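PDB 3F67: putative dienelactone hydrolase from Klebsiella pneumoniae subsp. pneumoniae MGH 78578, which probably acts as a hydrolase of the dienelactone hydrolase family, with a substrate that is not established. Local coordinates for residues R116-W130 and N136-L149. Residues are numbered along the deposited sequence; the frame is centred on the assembly and turned at random.
Sequences RLLITGFCWGGRITW and NPQLKAAVAWYGKL
Strands 116-122 and 141-145 are parallel neighbours in a beta-alpha-beta unit, joined through helix 124-133. Val143 N bonds Ile119 O, Trp145 N bonds Gly121 O, and Cys123 N bonds Trp145 O. Val143 O takes two donors, Gly121 N and Thr120 OG1. Thr120 OG1 lies 2.8 Å from Val143 O, tilted from the carbonyl plane. The Thr120 hydroxyl is set anti to its own backbone nitrogen (chi1 -167°), which carries it across to the next strand. There OG1 of Thr120 also meets the edge of the Trp145 indole, in the ring plane, and takes a weak bond from Trp145 NE1 at 3.0 Å. Phe122 lies over one face of that indole, with CE1 3.3 Å from Trp145 CE2 and the planes 31° apart.

On the other sheet face, Ala142 CB touches Ile119 CG2 at 3.6 Å and Thr129 CG2 of the helix. Ala144 CB sits over the face of the Trp130 five-membered ring, a CH-pi contact, and lies 3.4 Å from Gly126 O. Gly126 and Gly147 bring their backbones close, with CA atoms 4.0 Å apart. Cys123, at the helix N-cap, has phi 65° and touches His212. This sharp strand-to-helix turn fits the nucleophile elbow of the alpha/beta-hydrolase fold.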
loop_
_atom_site.group_PDB
_atom_site.type_symbol
_atom_site.label_atom_id
_atom_site.label_comp_id
_atom_site.label_asym_id
_atom_site.label_seq_id
_atom_site.Cartn_x
_atom_site.Cartn_y
_atom_site.Cartn_z
ATOM N N ARG A 116 -8.880 7.965 -11.948
ATOM C CA ARG A 116 -8.775 6.490 -11.818
ATOM C C ARG A 116 -7.622 6.155 -10.876
ATOM O O ARG A 116 -6.735 5.320 -11.153
ATOM C CB ARG A 116 -8.575 5.848 -13.212
ATOM C CG ARG A 116 -9.667 6.279 -14.200
ATOM C CD ARG A 116 -9.477 5.595 -15.574
ATOM N NE ARG A 116 -9.635 4.120 -15.451
ATOM C CZ ARG A 116 -9.349 3.267 -16.440
ATOM N NH1 ARG A 116 -8.881 3.720 -17.606
ATOM N NH2 ARG A 116 -9.533 1.940 -16.262
ATOM N N LEU A 117 -7.674 6.765 -9.698
ATOM C CA LEU A 117 -6.603 6.546 -8.713
ATOM C C LEU A 117 -6.917 5.404 -7.780
ATOM O O LEU A 117 -7.978 5.373 -7.148
ATOM C CB LEU A 117 -6.392 7.813 -7.861
ATOM C CG LEU A 117 -5.184 7.832 -6.906
ATOM C CD1 LEU A 117 -3.807 7.835 -7.623
ATOM C CD2 LEU A 117 -5.321 9.062 -5.922
ATOM N N LEU A 118 -5.937 4.514 -7.648
ATOM C CA LEU A 118 -6.076 3.269 -6.835
ATOM C C LEU A 118 -4.821 3.142 -5.969
ATOM O O LEU A 118 -3.772 3.737 -6.286
ATOM C CB LEU A 118 -6.176 2.068 -7.768
ATOM C CG LEU A 118 -7.308 2.110 -8.789
ATOM C CD1 LEU A 118 -7.079 1.051 -9.861
ATOM C CD2 LEU A 118 -8.665 1.936 -8.101
ATOM N N ILE A 119 -4.875 2.341 -4.895
ATOM C CA ILE A 119 -3.672 2.142 -4.107
ATOM C C ILE A 119 -3.669 0.733 -3.521
ATOM O O ILE A 119 -4.727 0.188 -3.159
ATOM C CB ILE A 119 -3.577 3.205 -2.983
ATOM C CG1 ILE A 119 -2.262 3.102 -2.223
ATOM C CG2 ILE A 119 -4.818 3.154 -2.036
ATOM C CD1 ILE A 119 -2.043 4.364 -1.246
ATOM N N THR A 120 -2.488 0.143 -3.436
ATOM C CA THR A 120 -2.331 -1.109 -2.692
ATOM C C THR A 120 -1.033 -1.032 -1.888
ATOM O O THR A 120 -0.079 -0.343 -2.282
ATOM C CB THR A 120 -2.360 -2.338 -3.640
ATOM O OG1 THR A 120 -2.513 -3.531 -2.857
ATOM C CG2 THR A 120 -1.081 -2.445 -4.533
ATOM N N GLY A 121 -0.985 -1.738 -0.779
ATOM C CA GLY A 121 0.224 -1.633 0.057
ATOM C C GLY A 121 0.344 -2.844 0.952
ATOM O O GLY A 121 -0.650 -3.512 1.225
ATOM N N PHE A 122 1.572 -3.109 1.417
ATOM C CA PHE A 122 1.880 -4.379 2.085
ATOM C C PHE A 122 2.518 -4.108 3.427
ATOM O O PHE A 122 3.425 -3.302 3.506
ATOM C CB PHE A 122 2.869 -5.197 1.212
ATOM C CG PHE A 122 2.321 -5.471 -0.156
ATOM C CD1 PHE A 122 1.619 -6.648 -0.406
ATOM C CD2 PHE A 122 2.466 -4.504 -1.165
ATOM C CE1 PHE A 122 1.037 -6.884 -1.717
ATOM C CE2 PHE A 122 1.873 -4.696 -2.427
ATOM C CZ PHE A 122 1.173 -5.885 -2.695
ATOM N N CYS A 123 2.020 -4.787 4.452
ATOM C CA CYS A 123 2.653 -4.759 5.751
ATOM C C CYS A 123 2.570 -3.336 6.329
ATOM O O CYS A 123 1.451 -2.822 6.503
ATOM C CB CYS A 123 4.084 -5.269 5.616
ATOM S SG CYS A 123 4.678 -5.571 7.186
ATOM N N TRP A 124 3.707 -2.682 6.594
ATOM C CA TRP A 124 3.695 -1.234 6.968
ATOM C C TRP A 124 2.813 -0.440 5.975
ATOM O O TRP A 124 1.980 0.428 6.354
ATOM C CB TRP A 124 5.139 -0.679 6.972
ATOM C CG TRP A 124 5.233 0.780 7.287
ATOM C CD1 TRP A 124 5.324 1.358 8.544
ATOM C CD2 TRP A 124 5.225 1.842 6.349
ATOM N NE1 TRP A 124 5.387 2.748 8.428
ATOM C CE2 TRP A 124 5.357 3.060 7.083
ATOM C CE3 TRP A 124 5.195 1.888 4.929
ATOM C CZ2 TRP A 124 5.401 4.316 6.446
ATOM C CZ3 TRP A 124 5.239 3.153 4.292
ATOM C CH2 TRP A 124 5.337 4.329 5.053
ATOM N N GLY A 125 2.991 -0.769 4.694
ATOM C CA GLY A 125 2.249 -0.145 3.607
ATOM C C GLY A 125 0.754 -0.448 3.564
ATOM O O GLY A 125 -0.028 0.360 3.023
ATOM N N GLY A 126 0.368 -1.573 4.156
ATOM C CA GLY A 126 -1.052 -1.946 4.235
ATOM C C GLY A 126 -1.739 -1.088 5.277
ATOM O O GLY A 126 -2.889 -0.720 5.082
ATOM N N ARG A 127 -1.042 -0.739 6.362
ATOM C CA ARG A 127 -1.650 0.203 7.311
ATOM C C ARG A 127 -1.823 1.571 6.658
ATOM O O ARG A 127 -2.872 2.203 6.781
ATOM C CB ARG A 127 -0.826 0.283 8.604
ATOM C CG ARG A 127 -1.315 1.424 9.539
ATOM C CD ARG A 127 -0.529 1.437 10.841
ATOM N NE ARG A 127 -0.788 2.673 11.601
ATOM C CZ ARG A 127 -0.204 3.836 11.350
ATOM N NH1 ARG A 127 0.734 3.930 10.401
ATOM N NH2 ARG A 127 -0.505 4.897 12.099
ATOM N N ILE A 128 -0.768 2.027 5.981
ATOM C CA ILE A 128 -0.803 3.320 5.266
ATOM C C ILE A 128 -1.949 3.340 4.247
ATOM O O ILE A 128 -2.629 4.363 4.096
ATOM C CB ILE A 128 0.583 3.576 4.596
ATOM C CG1 ILE A 128 1.684 3.794 5.662
ATOM C CG2 ILE A 128 0.507 4.754 3.595
ATOM C CD1 ILE A 128 1.442 4.987 6.594
ATOM N N THR A 129 -2.160 2.210 3.589
ATOM C CA THR A 129 -3.254 2.067 2.638
ATOM C C THR A 129 -4.611 2.429 3.273
ATOM O O THR A 129 -5.371 3.192 2.693
ATOM C CB THR A 129 -3.244 0.655 1.986
ATOM O OG1 THR A 129 -2.090 0.576 1.140
ATOM C CG2 THR A 129 -4.459 0.479 1.028
ATOM N N TRP A 130 -4.921 1.860 4.448
ATOM C CA TRP A 130 -6.155 2.239 5.134
ATOM C C TRP A 130 -6.204 3.731 5.411
ATOM O O TRP A 130 -7.233 4.386 5.191
ATOM C CB TRP A 130 -6.250 1.503 6.485
ATOM C CG TRP A 130 -6.589 0.030 6.404
ATOM C CD1 TRP A 130 -5.732 -1.042 6.599
ATOM C CD2 TRP A 130 -7.896 -0.534 6.184
ATOM N NE1 TRP A 130 -6.442 -2.239 6.506
ATOM C CE2 TRP A 130 -7.761 -1.947 6.244
ATOM C CE3 TRP A 130 -9.172 0.030 5.916
ATOM C CZ2 TRP A 130 -8.844 -2.815 6.061
ATOM C CZ3 TRP A 130 -10.269 -0.837 5.735
ATOM C CH2 TRP A 130 -10.096 -2.252 5.813
ATOM N N ASN A 136 -7.637 10.870 1.063
ATOM C CA ASN A 136 -7.786 11.441 -0.295
ATOM C C ASN A 136 -9.180 11.148 -0.822
ATOM O O ASN A 136 -9.471 10.016 -1.185
ATOM C CB ASN A 136 -6.691 10.902 -1.280
ATOM C CG ASN A 136 -6.789 11.555 -2.664
ATOM O OD1 ASN A 136 -7.776 12.245 -2.941
ATOM N ND2 ASN A 136 -5.746 11.387 -3.518
ATOM N N PRO A 137 -10.044 12.175 -0.900
ATOM C CA PRO A 137 -11.430 11.904 -1.316
ATOM C C PRO A 137 -11.548 11.468 -2.796
ATOM O O PRO A 137 -12.597 10.946 -3.193
ATOM C CB PRO A 137 -12.144 13.246 -1.103
ATOM C CG PRO A 137 -11.111 14.248 -1.105
ATOM C CD PRO A 137 -9.817 13.604 -0.633
ATOM N N GLN A 138 -10.488 11.711 -3.569
ATOM C CA GLN A 138 -10.429 11.377 -5.005
ATOM C C GLN A 138 -10.140 9.880 -5.200
ATOM O O GLN A 138 -10.402 9.338 -6.265
ATOM C CB GLN A 138 -9.343 12.197 -5.745
ATOM C CG GLN A 138 -9.660 13.668 -6.193
ATOM C CD GLN A 138 -8.487 14.349 -6.971
ATOM O OE1 GLN A 138 -8.274 14.109 -8.169
ATOM N NE2 GLN A 138 -7.740 15.210 -6.286
ATOM N N LEU A 139 -9.611 9.211 -4.171
ATOM C CA LEU A 139 -9.186 7.805 -4.310
ATOM C C LEU A 139 -10.399 6.938 -4.690
ATOM O O LEU A 139 -11.466 7.093 -4.111
ATOM C CB LEU A 139 -8.544 7.325 -3.003
ATOM C CG LEU A 139 -8.057 5.858 -3.078
ATOM C CD1 LEU A 139 -6.786 5.743 -3.921
ATOM C CD2 LEU A 139 -7.823 5.401 -1.595
ATOM N N LYS A 140 -10.256 6.038 -5.668
ATOM C CA LYS A 140 -11.392 5.215 -6.093
ATOM C C LYS A 140 -11.501 3.885 -5.358
ATOM O O LYS A 140 -12.616 3.409 -5.128
ATOM C CB LYS A 140 -11.306 4.927 -7.597
ATOM C CG LYS A 140 -11.485 6.218 -8.434
ATOM C CD LYS A 140 -12.901 6.790 -8.209
ATOM C CE LYS A 140 -13.214 7.906 -9.202
ATOM N NZ LYS A 140 -12.456 9.141 -8.871
ATOM N N ALA A 141 -10.367 3.287 -5.004
ATOM C CA ALA A 141 -10.403 2.031 -4.257
ATOM C C ALA A 141 -9.035 1.706 -3.699
ATOM O O ALA A 141 -8.012 2.292 -4.139
ATOM C CB ALA A 141 -10.886 0.874 -5.176
ATOM N N ALA A 142 -9.022 0.789 -2.717
ATOM C CA ALA A 142 -7.765 0.478 -2.005
ATOM C C ALA A 142 -7.760 -0.996 -1.623
ATOM O O ALA A 142 -8.809 -1.576 -1.320
ATOM C CB ALA A 142 -7.624 1.330 -0.708
ATOM N N VAL A 143 -6.579 -1.600 -1.679
ATOM C CA VAL A 143 -6.366 -2.994 -1.223
ATOM C C VAL A 143 -5.192 -3.011 -0.250
ATOM O O VAL A 143 -4.045 -2.725 -0.642
ATOM C CB VAL A 143 -6.125 -3.971 -2.419
ATOM C CG1 VAL A 143 -5.880 -5.436 -1.891
ATOM C CG2 VAL A 143 -7.407 -3.942 -3.347
ATOM N N ALA A 144 -5.485 -3.364 1.016
ATOM C CA ALA A 144 -4.467 -3.314 2.096
ATOM C C ALA A 144 -4.100 -4.762 2.409
ATOM O O ALA A 144 -4.988 -5.586 2.733
ATOM C CB ALA A 144 -5.075 -2.648 3.310
ATOM N N TRP A 145 -2.811 -5.091 2.316
ATOM C CA TRP A 145 -2.374 -6.436 2.671
ATOM C C TRP A 145 -1.719 -6.416 4.045
ATOM O O TRP A 145 -0.714 -5.753 4.232
ATOM C CB TRP A 145 -1.348 -6.956 1.698
ATOM C CG TRP A 145 -1.764 -6.986 0.230
ATOM C CD1 TRP A 145 -2.011 -5.893 -0.593
ATOM C CD2 TRP A 145 -1.856 -8.163 -0.613
ATOM N NE1 TRP A 145 -2.278 -6.347 -1.886
ATOM C CE2 TRP A 145 -2.159 -7.717 -1.923
ATOM C CE3 TRP A 145 -1.706 -9.548 -0.371
ATOM C CZ2 TRP A 145 -2.348 -8.634 -3.029
ATOM C CZ3 TRP A 145 -1.818 -10.470 -1.453
ATOM C CH2 TRP A 145 -2.149 -9.993 -2.767
ATOM N N TYR A 146 -2.314 -7.170 4.966
ATOM C CA TYR A 146 -1.814 -7.391 6.347
ATOM C C TYR A 146 -1.157 -6.145 6.938
ATOM O O TYR A 146 0.036 -6.165 7.317
ATOM C CB TYR A 146 -0.882 -8.614 6.393
ATOM C CG TYR A 146 -0.076 -8.907 5.136
ATOM C CD1 TYR A 146 1.158 -8.279 4.903
ATOM C CD2 TYR A 146 -0.508 -9.865 4.223
ATOM C CE1 TYR A 146 1.915 -8.564 3.769
ATOM C CE2 TYR A 146 0.265 -10.179 3.091
ATOM C CZ TYR A 146 1.438 -9.527 2.868
ATOM O OH TYR A 146 2.190 -9.828 1.773
ATOM N N GLY A 147 -1.950 -5.072 7.016
ATOM C CA GLY A 147 -1.573 -3.818 7.678
ATOM C C GLY A 147 -2.122 -3.805 9.110
ATOM O O GLY A 147 -3.305 -4.113 9.333
ATOM N N LYS A 148 -1.280 -3.422 10.071
ATOM C CA LYS A 148 -1.698 -3.280 11.472
ATOM C C LYS A 148 -2.949 -2.434 11.596
ATOM O O LYS A 148 -3.016 -1.352 10.999
ATOM C CB LYS A 148 -0.595 -2.577 12.274
ATOM C CG LYS A 148 -1.067 -2.141 13.637
ATOM C CD LYS A 148 -0.260 -0.941 14.190
ATOM C CE LYS A 148 1.182 -1.110 13.841
ATOM N NZ LYS A 148 1.612 -2.475 14.255
ATOM N N LEU A 149 -3.923 -2.904 12.389
ATOM C CA LEU A 149 -5.239 -2.245 12.511
ATOM C C LEU A 149 -5.455 -1.428 13.785
ATOM O O LEU A 149 -6.205 -0.436 13.791
ATOM C CB LEU A 149 -6.319 -3.335 12.467
ATOM C CG LEU A 149 -6.323 -4.082 11.101
ATOM C CD1 LEU A 149 -7.249 -5.305 11.250
ATOM C CD2 LEU A 149 -6.842 -3.203 9.909
HETATM O O HOH W 1 -9.429 9.140 -8.923
HETATM O O HOH W 2 1.421 -2.696 9.506
#